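Local coordinates for protein tapirin (Caldicellulosiruptor kristjanssonii, PDB 6N2B) that probably binds cellulose through its C-terminal beta-helix domain, consistent with a role in attaching this thermophilic bacterium to plant biomass, at residues Arg346-Leu360 against Arg367-Ile381. Numbering follows the deposited sequence.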
ATOM      1  N   ARG A 346       7.010   5.680 -21.625  1.00 41.29           N
ATOM      2  CA  ARG A 346       6.150   4.985 -22.580  1.00 37.59           C
ATOM      3  C   ARG A 346       4.828   4.633 -21.917  1.00 27.33           C
ATOM      4  O   ARG A 346       4.812   4.062 -20.825  1.00 39.84           O
ATOM      5  CB  ARG A 346       6.801   3.709 -23.125  1.00 29.65           C
ATOM      6  CG  ARG A 346       5.834   2.917 -23.984  1.00 43.84           C
ATOM      7  CD  ARG A 346       6.530   1.966 -24.935  1.00 61.80           C
ATOM      8  NE  ARG A 346       7.323   0.956 -24.247  1.00 68.65           N
ATOM      9  CZ  ARG A 346       7.730  -0.182 -24.805  1.00 78.44           C
ATOM     10  NH1 ARG A 346       7.419  -0.459 -26.071  1.00 58.86           N
ATOM     11  NH2 ARG A 346       8.454  -1.043 -24.092  1.00 88.38           N
ATOM     12  N   THR A 347       3.728   4.966 -22.579  1.00 23.29           N
ATOM     13  CA  THR A 347       2.403   4.581 -22.124  1.00 20.08           C
ATOM     14  C   THR A 347       1.716   3.843 -23.254  1.00 27.84           C
ATOM     15  O   THR A 347       1.555   4.402 -24.342  1.00 32.58           O
ATOM     16  CB  THR A 347       1.573   5.784 -21.706  1.00 16.45           C
ATOM     17  OG1 THR A 347       2.272   6.507 -20.691  1.00 29.85           O
ATOM     18  CG2 THR A 347       0.239   5.327 -21.167  1.00 19.83           C
ATOM     19  N   THR A 348       1.311   2.600 -22.989  1.00 25.98           N
ATOM     20  CA  THR A 348       0.629   1.742 -23.948  1.00 23.93           C
ATOM     21  C   THR A 348      -0.833   1.572 -23.541  1.00 27.39           C
ATOM     22  O   THR A 348      -1.126   1.133 -22.425  1.00 28.98           O
ATOM     23  CB  THR A 348       1.313   0.377 -24.039  1.00 23.61           C
ATOM     24  OG1 THR A 348       2.673   0.553 -24.440  1.00 37.10           O
ATOM     25  CG2 THR A 348       0.607  -0.515 -25.057  1.00 25.00           C
ATOM     26  N   ILE A 349      -1.742   1.909 -24.445  1.00 25.92           N
ATOM     27  CA  ILE A 349      -3.143   1.526 -24.321  1.00 29.77           C
ATOM     28  C   ILE A 349      -3.267   0.142 -24.944  1.00 28.57           C
ATOM     29  O   ILE A 349      -3.045  -0.022 -26.144  1.00 37.70           O
ATOM     30  CB  ILE A 349      -4.066   2.539 -25.010  1.00 24.62           C
ATOM     31  CG1 ILE A 349      -3.571   3.965 -24.744  1.00 28.16           C
ATOM     32  CG2 ILE A 349      -5.517   2.366 -24.571  1.00 22.04           C
ATOM     33  CD1 ILE A 349      -3.530   4.357 -23.263  1.00 25.07           C
ATOM     34  N   LYS A 350      -3.578  -0.861 -24.132  1.00 28.62           N
ATOM     35  CA  LYS A 350      -3.622  -2.226 -24.633  1.00 30.27           C
ATOM     36  C   LYS A 350      -4.936  -2.485 -25.358  1.00 32.96           C
ATOM     37  O   LYS A 350      -5.917  -1.753 -25.195  1.00 28.07           O
ATOM     38  CB  LYS A 350      -3.451  -3.236 -23.497  1.00 31.69           C
ATOM     39  CG  LYS A 350      -2.110  -3.168 -22.796  1.00 34.62           C
ATOM     40  CD  LYS A 350      -1.450  -4.544 -22.747  1.00 38.74           C
ATOM     41  CE  LYS A 350      -0.756  -4.900 -24.048  1.00 28.03           C
ATOM     42  NZ  LYS A 350      -0.510  -6.369 -24.228  1.00 40.46           N
ATOM     43  N   SER A 351      -4.945  -3.555 -26.157  1.00 34.72           N
ATOM     44  CA  SER A 351      -6.089  -3.867 -27.012  1.00 30.86           C
ATOM     45  C   SER A 351      -7.370  -3.938 -26.200  1.00 34.17           C
ATOM     46  O   SER A 351      -7.413  -4.538 -25.122  1.00 33.44           O
ATOM     47  CB  SER A 351      -5.878  -5.198 -27.733  1.00 31.55           C
ATOM     48  OG  SER A 351      -4.577  -5.288 -28.286  1.00 55.78           O
ATOM     49  N   GLY A 352      -8.423  -3.334 -26.736  1.00 29.13           N
ATOM     50  CA  GLY A 352      -9.707  -3.310 -26.086  1.00 26.27           C
ATOM     51  C   GLY A 352      -9.895  -2.179 -25.099  1.00 33.15           C
ATOM     52  O   GLY A 352     -11.036  -1.896 -24.714  1.00 36.67           O
ATOM     53  N   ALA A 353      -8.814  -1.517 -24.694  1.00 26.76           N
ATOM     54  CA  ALA A 353      -8.868  -0.470 -23.687  1.00 24.93           C
ATOM     55  C   ALA A 353      -9.182   0.888 -24.315  1.00 29.88           C
ATOM     56  O   ALA A 353      -8.968   1.115 -25.510  1.00 28.89           O
ATOM     57  CB  ALA A 353      -7.542  -0.407 -22.924  1.00 23.00           C
ATOM     58  N   THR A 354      -9.699   1.795 -23.485  1.00 23.94           N
ATOM     59  CA  THR A 354      -9.920   3.182 -23.874  1.00 24.10           C
ATOM     60  C   THR A 354      -9.370   4.098 -22.794  1.00 22.41           C
ATOM     61  O   THR A 354      -9.723   3.961 -21.622  1.00 31.89           O
ATOM     62  CB  THR A 354     -11.408   3.496 -24.094  1.00 27.54           C
ATOM     63  OG1 THR A 354     -11.939   2.663 -25.138  1.00 33.95           O
ATOM     64  CG2 THR A 354     -11.571   4.935 -24.493  1.00 21.10           C
ATOM     65  N   LEU A 355      -8.511   5.027 -23.184  1.00 25.69           N
ATOM     66  CA  LEU A 355      -8.083   6.112 -22.312  1.00 24.86           C
ATOM     67  C   LEU A 355      -8.862   7.378 -22.662  1.00 30.21           C
ATOM     68  O   LEU A 355      -8.989   7.721 -23.840  1.00 39.28           O
ATOM     69  CB  LEU A 355      -6.578   6.355 -22.459  1.00 20.67           C
ATOM     70  CG  LEU A 355      -6.053   7.658 -21.831  1.00 25.98           C
ATOM     71  CD1 LEU A 355      -6.435   7.736 -20.367  1.00 30.22           C
ATOM     72  CD2 LEU A 355      -4.544   7.814 -21.976  1.00 19.61           C
ATOM     73  N   TYR A 356      -9.387   8.064 -21.649  1.00 29.39           N
ATOM     74  CA  TYR A 356      -9.903   9.420 -21.800  1.00 25.90           C
ATOM     75  C   TYR A 356      -9.048  10.350 -20.963  1.00 28.06           C
ATOM     76  O   TYR A 356      -8.810  10.075 -19.786  1.00 33.24           O
ATOM     77  CB  TYR A 356     -11.359   9.549 -21.352  1.00 28.10           C
ATOM     78  CG  TYR A 356     -12.313   8.530 -21.938  1.00 39.02           C
ATOM     79  CD1 TYR A 356     -12.372   7.231 -21.424  1.00 26.58           C
ATOM     80  CD2 TYR A 356     -13.177   8.869 -22.987  1.00 31.18           C
ATOM     81  CE1 TYR A 356     -13.251   6.295 -21.936  1.00 27.51           C
ATOM     82  CE2 TYR A 356     -14.066   7.931 -23.512  1.00 30.36           C
ATOM     83  CZ  TYR A 356     -14.094   6.644 -22.980  1.00 36.11           C
ATOM     84  OH  TYR A 356     -14.955   5.697 -23.488  1.00 29.22           O
ATOM     85  N   CYS A 357      -8.589  11.445 -21.558  1.00 25.18           N
ATOM     86  CA  CYS A 357      -7.903  12.475 -20.796  1.00 22.22           C
ATOM     87  C   CYS A 357      -8.293  13.836 -21.337  1.00 30.33           C
ATOM     88  O   CYS A 357      -8.454  13.995 -22.545  1.00 30.75           O
ATOM     89  CB  CYS A 357      -6.388  12.307 -20.850  1.00 30.43           C
ATOM     90  SG  CYS A 357      -5.681  12.234 -22.512  1.00 29.54           S
ATOM     91  N   ASP A 358      -8.464  14.814 -20.443  1.00 38.53           N
ATOM     92  CA  ASP A 358      -8.769  16.164 -20.898  1.00 31.95           C
ATOM     93  C   ASP A 358      -7.607  16.730 -21.700  1.00 31.89           C
ATOM     94  O   ASP A 358      -7.814  17.437 -22.693  1.00 30.04           O
ATOM     95  CB  ASP A 358      -9.106  17.065 -19.708  1.00 38.01           C
ATOM     96  CG  ASP A 358      -9.401  18.508 -20.123  1.00 48.74           C
ATOM     97  OD1 ASP A 358     -10.508  18.770 -20.661  1.00 49.99           O
ATOM     98  OD2 ASP A 358      -8.524  19.384 -19.913  1.00 50.07           O
ATOM     99  N   GLN A 359      -6.379  16.402 -21.308  1.00 27.34           N
ATOM    100  CA  GLN A 359      -5.197  16.846 -22.027  1.00 35.88           C
ATOM    101  C   GLN A 359      -4.211  15.700 -22.202  1.00 37.29           C
ATOM    102  O   GLN A 359      -4.096  14.812 -21.349  1.00 34.56           O
ATOM    103  CB  GLN A 359      -4.512  18.006 -21.305  1.00 38.73           C
ATOM    104  CG  GLN A 359      -5.209  19.322 -21.517  1.00 49.39           C
ATOM    105  CD  GLN A 359      -4.650  20.399 -20.642  1.00 58.35           C
ATOM    106  OE1 GLN A 359      -3.430  20.614 -20.598  1.00 63.93           O
ATOM    107  NE2 GLN A 359      -5.533  21.087 -19.923  1.00 52.63           N
ATOM    108  N   LEU A 360      -3.488  15.741 -23.318  1.00 25.24           N
ATOM    109  CA  LEU A 360      -2.445  14.770 -23.611  1.00 18.02           C
ATOM    110  C   LEU A 360      -1.198  15.512 -24.061  1.00 26.21           C
ATOM    111  O   LEU A 360      -1.225  16.224 -25.067  1.00 36.64           O
ATOM    112  CB  LEU A 360      -2.906  13.790 -24.684  1.00 25.26           C
ATOM    113  CG  LEU A 360      -1.811  12.951 -25.338  1.00 27.59           C
ATOM    114  CD1 LEU A 360      -1.100  12.093 -24.307  1.00 19.22           C
ATOM    115  CD2 LEU A 360      -2.434  12.100 -26.416  1.00 23.61           C
ATOM    116  N   ARG A 367       6.849   8.253 -25.663  1.00 40.32           N
ATOM    117  CA  ARG A 367       6.132   7.485 -26.668  1.00 34.75           C
ATOM    118  C   ARG A 367       4.783   7.069 -26.110  1.00 39.56           C
ATOM    119  O   ARG A 367       4.687   6.658 -24.954  1.00 40.90           O
ATOM    120  CB  ARG A 367       6.935   6.247 -27.097  1.00 40.43           C
ATOM    121  CG  ARG A 367       8.368   6.563 -27.505  1.00 45.24           C
ATOM    122  CD  ARG A 367       8.930   5.559 -28.513  1.00 49.49           C
ATOM    123  NE  ARG A 367       8.779   4.156 -28.104  1.00 65.53           N
ATOM    124  CZ  ARG A 367       9.359   3.597 -27.037  1.00 62.56           C
ATOM    125  NH1 ARG A 367      10.136   4.312 -26.224  1.00 63.01           N
ATOM    126  NH2 ARG A 367       9.157   2.312 -26.774  1.00 54.74           N
ATOM    127  N   VAL A 368       3.737   7.194 -26.918  1.00 38.62           N
ATOM    128  CA  VAL A 368       2.442   6.598 -26.604  1.00 32.09           C
ATOM    129  C   VAL A 368       2.128   5.600 -27.702  1.00 34.65           C
ATOM    130  O   VAL A 368       2.109   5.960 -28.883  1.00 45.00           O
ATOM    131  CB  VAL A 368       1.319   7.635 -26.496  1.00 31.01           C
ATOM    132  CG1 VAL A 368      -0.043   6.944 -26.676  1.00 26.41           C
ATOM    133  CG2 VAL A 368       1.391   8.371 -25.187  1.00 27.47           C
ATOM    134  N   PHE A 369       1.877   4.357 -27.322  1.00 22.78           N
ATOM    135  CA  PHE A 369       1.508   3.316 -28.262  1.00 28.59           C
ATOM    136  C   PHE A 369       0.053   2.937 -28.031  1.00 27.07           C
ATOM    137  O   PHE A 369      -0.334   2.614 -26.910  1.00 28.93           O
ATOM    138  CB  PHE A 369       2.427   2.109 -28.092  1.00 27.07           C
ATOM    139  CG  PHE A 369       2.321   1.099 -29.185  1.00 31.66           C
ATOM    140  CD1 PHE A 369       1.374   0.080 -29.122  1.00 38.08           C
ATOM    141  CD2 PHE A 369       3.191   1.140 -30.264  1.00 34.37           C
ATOM    142  CE1 PHE A 369       1.283  -0.880 -30.134  1.00 39.79           C
ATOM    143  CE2 PHE A 369       3.108   0.189 -31.285  1.00 32.62           C
ATOM    144  CZ  PHE A 369       2.156  -0.823 -31.219  1.00 32.90           C
ATOM    145  N   ILE A 370      -0.752   2.989 -29.084  1.00 28.05           N
ATOM    146  CA  ILE A 370      -2.146   2.569 -29.025  1.00 26.01           C
ATOM    147  C   ILE A 370      -2.273   1.248 -29.774  1.00 38.44           C
ATOM    148  O   ILE A 370      -2.026   1.176 -30.986  1.00 32.51           O
ATOM    149  CB  ILE A 370      -3.075   3.640 -29.601  1.00 23.64           C
ATOM    150  CG1 ILE A 370      -2.696   4.983 -28.989  1.00 26.83           C
ATOM    151  CG2 ILE A 370      -4.533   3.298 -29.324  1.00 18.89           C
ATOM    152  CD1 ILE A 370      -3.210   6.140 -29.729  1.00 26.93           C
ATOM    153  N   GLU A 371      -2.647   0.199 -29.054  1.00 35.14           N
ATOM    154  CA  GLU A 371      -2.675  -1.097 -29.700  1.00 40.85           C
ATOM    155  C   GLU A 371      -3.930  -1.231 -30.548  1.00 37.27           C
ATOM    156  O   GLU A 371      -4.871  -0.432 -30.456  1.00 37.00           O
ATOM    157  CB  GLU A 371      -2.587  -2.223 -28.670  1.00 40.03           C
ATOM    158  CG  GLU A 371      -1.153  -2.523 -28.259  1.00 45.41           C
ATOM    159  CD  GLU A 371      -1.049  -3.603 -27.195  1.00 49.64           C
ATOM    160  OE1 GLU A 371      -2.109  -4.117 -26.755  1.00 40.21           O
ATOM    161  OE2 GLU A 371       0.100  -3.928 -26.803  1.00 38.46           O
ATOM    162  N   ALA A 372      -3.916  -2.248 -31.407  1.00 29.22           N
ATOM    163  CA  ALA A 372      -5.064  -2.526 -32.253  1.00 33.81           C
ATOM    164  C   ALA A 372      -6.294  -2.771 -31.391  1.00 31.27           C
ATOM    165  O   ALA A 372      -6.240  -3.503 -30.403  1.00 38.04           O
ATOM    166  CB  ALA A 372      -4.782  -3.737 -33.137  1.00 36.64           C
ATOM    167  N   GLY A 373      -7.405  -2.152 -31.760  1.00 34.50           N
ATOM    168  CA  GLY A 373      -8.605  -2.290 -30.971  1.00 33.52           C
ATOM    169  C   GLY A 373      -8.658  -1.414 -29.745  1.00 34.91           C
ATOM    170  O   GLY A 373      -9.689  -1.416 -29.059  1.00 37.74           O
ATOM    171  N   ALA A 374      -7.590  -0.668 -29.450  1.00 31.72           N
ATOM    172  CA  ALA A 374      -7.589   0.325 -28.385  1.00 29.41           C
ATOM    173  C   ALA A 374      -7.944   1.704 -28.941  1.00 32.32           C
ATOM    174  O   ALA A 374      -8.017   1.911 -30.153  1.00 37.23           O
ATOM    175  CB  ALA A 374      -6.233   0.360 -27.690  1.00 26.39           C
ATOM    176  N   THR A 375      -8.150   2.660 -28.034  1.00 37.23           N
ATOM    177  CA  THR A 375      -8.583   4.010 -28.389  1.00 32.92           C
ATOM    178  C   THR A 375      -8.145   5.007 -27.322  1.00 36.31           C
ATOM    179  O   THR A 375      -8.399   4.800 -26.133  1.00 35.30           O
ATOM    180  CB  THR A 375     -10.106   4.078 -28.546  1.00 31.43           C
ATOM    181  OG1 THR A 375     -10.534   3.185 -29.583  1.00 30.21           O
ATOM    182  CG2 THR A 375     -10.530   5.490 -28.870  1.00 22.03           C
ATOM    183  N   LEU A 376      -7.504   6.090 -27.748  1.00 37.45           N
ATOM    184  CA  LEU A 376      -7.167   7.207 -26.878  1.00 27.02           C
ATOM    185  C   LEU A 376      -8.047   8.381 -27.273  1.00 28.40           C
ATOM    186  O   LEU A 376      -8.143   8.701 -28.459  1.00 33.37           O
ATOM    187  CB  LEU A 376      -5.686   7.571 -27.008  1.00 23.22           C
ATOM    188  CG  LEU A 376      -5.064   8.515 -25.969  1.00 21.61           C
ATOM    189  CD1 LEU A 376      -3.555   8.343 -25.962  1.00 19.84           C
ATOM    190  CD2 LEU A 376      -5.419   9.983 -26.213  1.00 18.94           C
ATOM    191  N   VAL A 377      -8.686   9.020 -26.291  1.00 25.56           N
ATOM    192  CA  VAL A 377      -9.614  10.130 -26.535  1.00 24.67           C
ATOM    193  C   VAL A 377      -9.209  11.319 -25.677  1.00 27.65           C
ATOM    194  O   VAL A 377      -9.386  11.290 -24.453  1.00 30.55           O
ATOM    195  CB  VAL A 377     -11.062   9.741 -26.238  1.00 26.88           C
ATOM    196  CG1 VAL A 377     -11.974  10.929 -26.482  1.00 27.44           C
ATOM    197  CG2 VAL A 377     -11.457   8.563 -27.077  1.00 25.98           C
ATOM    198  N   THR A 378      -8.706  12.379 -26.310  1.00 30.69           N
ATOM    199  CA  THR A 378      -8.248  13.564 -25.592  1.00 31.05           C
ATOM    200  C   THR A 378      -8.975  14.805 -26.094  1.00 26.51           C
ATOM    201  O   THR A 378      -9.397  14.869 -27.246  1.00 41.96           O
ATOM    202  CB  THR A 378      -6.718  13.748 -25.723  1.00 25.69           C
ATOM    203  OG1 THR A 378      -6.268  14.728 -24.780  1.00 28.73           O
ATOM    204  CG2 THR A 378      -6.322  14.181 -27.135  1.00 25.43           C
ATOM    205  N   ARG A 379      -9.128  15.795 -25.218  1.00 31.94           N
ATOM    206  CA  ARG A 379      -9.743  17.061 -25.609  1.00 35.44           C
ATOM    207  C   ARG A 379      -8.738  18.055 -26.179  1.00 33.27           C
ATOM    208  O   ARG A 379      -9.130  18.940 -26.950  1.00 35.79           O
ATOM    209  CB  ARG A 379     -10.482  17.694 -24.416  1.00 28.14           C
ATOM    210  CG  ARG A 379     -11.693  16.882 -23.960  1.00 32.78           C
ATOM    211  CD  ARG A 379     -12.642  17.658 -23.048  1.00 31.52           C
ATOM    212  NE  ARG A 379     -13.707  16.796 -22.526  1.00 31.68           N
ATOM    213  CZ  ARG A 379     -13.726  16.281 -21.293  1.00 35.77           C
ATOM    214  NH1 ARG A 379     -12.742  16.538 -20.438  1.00 26.80           N
ATOM    215  NH2 ARG A 379     -14.730  15.502 -20.909  1.00 33.54           N
ATOM    216  N   ALA A 380      -7.461  17.922 -25.820  1.00 27.66           N
ATOM    217  CA  ALA A 380      -6.383  18.748 -26.348  1.00 27.89           C
ATOM    218  C   ALA A 380      -5.097  17.937 -26.328  1.00 31.13           C
ATOM    219  O   ALA A 380      -4.942  17.018 -25.516  1.00 33.55           O
ATOM    220  CB  ALA A 380      -6.204  20.039 -25.549  1.00 32.64           C
ATOM    221  N   ILE A 381      -4.172  18.297 -27.217  1.00 34.11           N
ATOM    222  CA  ILE A 381      -2.978  17.502 -27.484  1.00 32.82           C
ATOM    223  C   ILE A 381      -1.804  18.441 -27.730  1.00 41.51           C
ATOM    224  O   ILE A 381      -1.977  19.586 -28.165  1.00 47.74           O
ATOM    225  CB  ILE A 381      -3.204  16.566 -28.690  1.00 29.74           C
ATOM    226  CG1 ILE A 381      -2.062  15.562 -28.859  1.00 30.09           C
ATOM    227  CG2 ILE A 381      -3.398  17.392 -29.944  1.00 31.00           C
ATOM    228  CD1 ILE A 381      -2.394  14.440 -29.826  1.00 26.32           C
TER
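Leu360 and Leu376 meet methyl to methyl inside the beta-helix, CD2 to CD2 at 3.7 Å, where two successive coils stack in parallel register. Leu376 CD1 also meets Leu355 CD2, while Ile349 CG2 rests on Ala374 CB, 3.8 Å away. Backbone hydrogen bonds run along both strand pairs, among them Ile349 N to Phe369 O and Val377 N to Leu355 O. At the corner that follows strand 375-378, Thr378 holds OG1 anti to its backbone N (chi1 -167°), 2.7 Å from Ala380 O; Leu360 N reaches the same oxygen from the opposite face. The outer side is looser and charged. Glu371 OE1 accepts Ser351 N at 3.0 Å on its anti side, and OE2 makes a long salt bridge to Lys350 NZ (3.6 Å). With Glu371 cut back to alanine, the Ser351 amide would probably lose this acceptor and Lys350 one of its neighbouring acids, Glu329 being another. Arg379 NH1 meets the anti lone pair of Asp358 OD1 at 3.2 Å, while NH2 bonds to Ala400 O. Arg367 NH2 lies over a face of the Arg346 guanidinium, two cations without a mutual bond; Arg346 NE bonds to Asn327 OD1. Backbone bonds and leucine packing thus join the coils, supplemented by ion pairs at the rim.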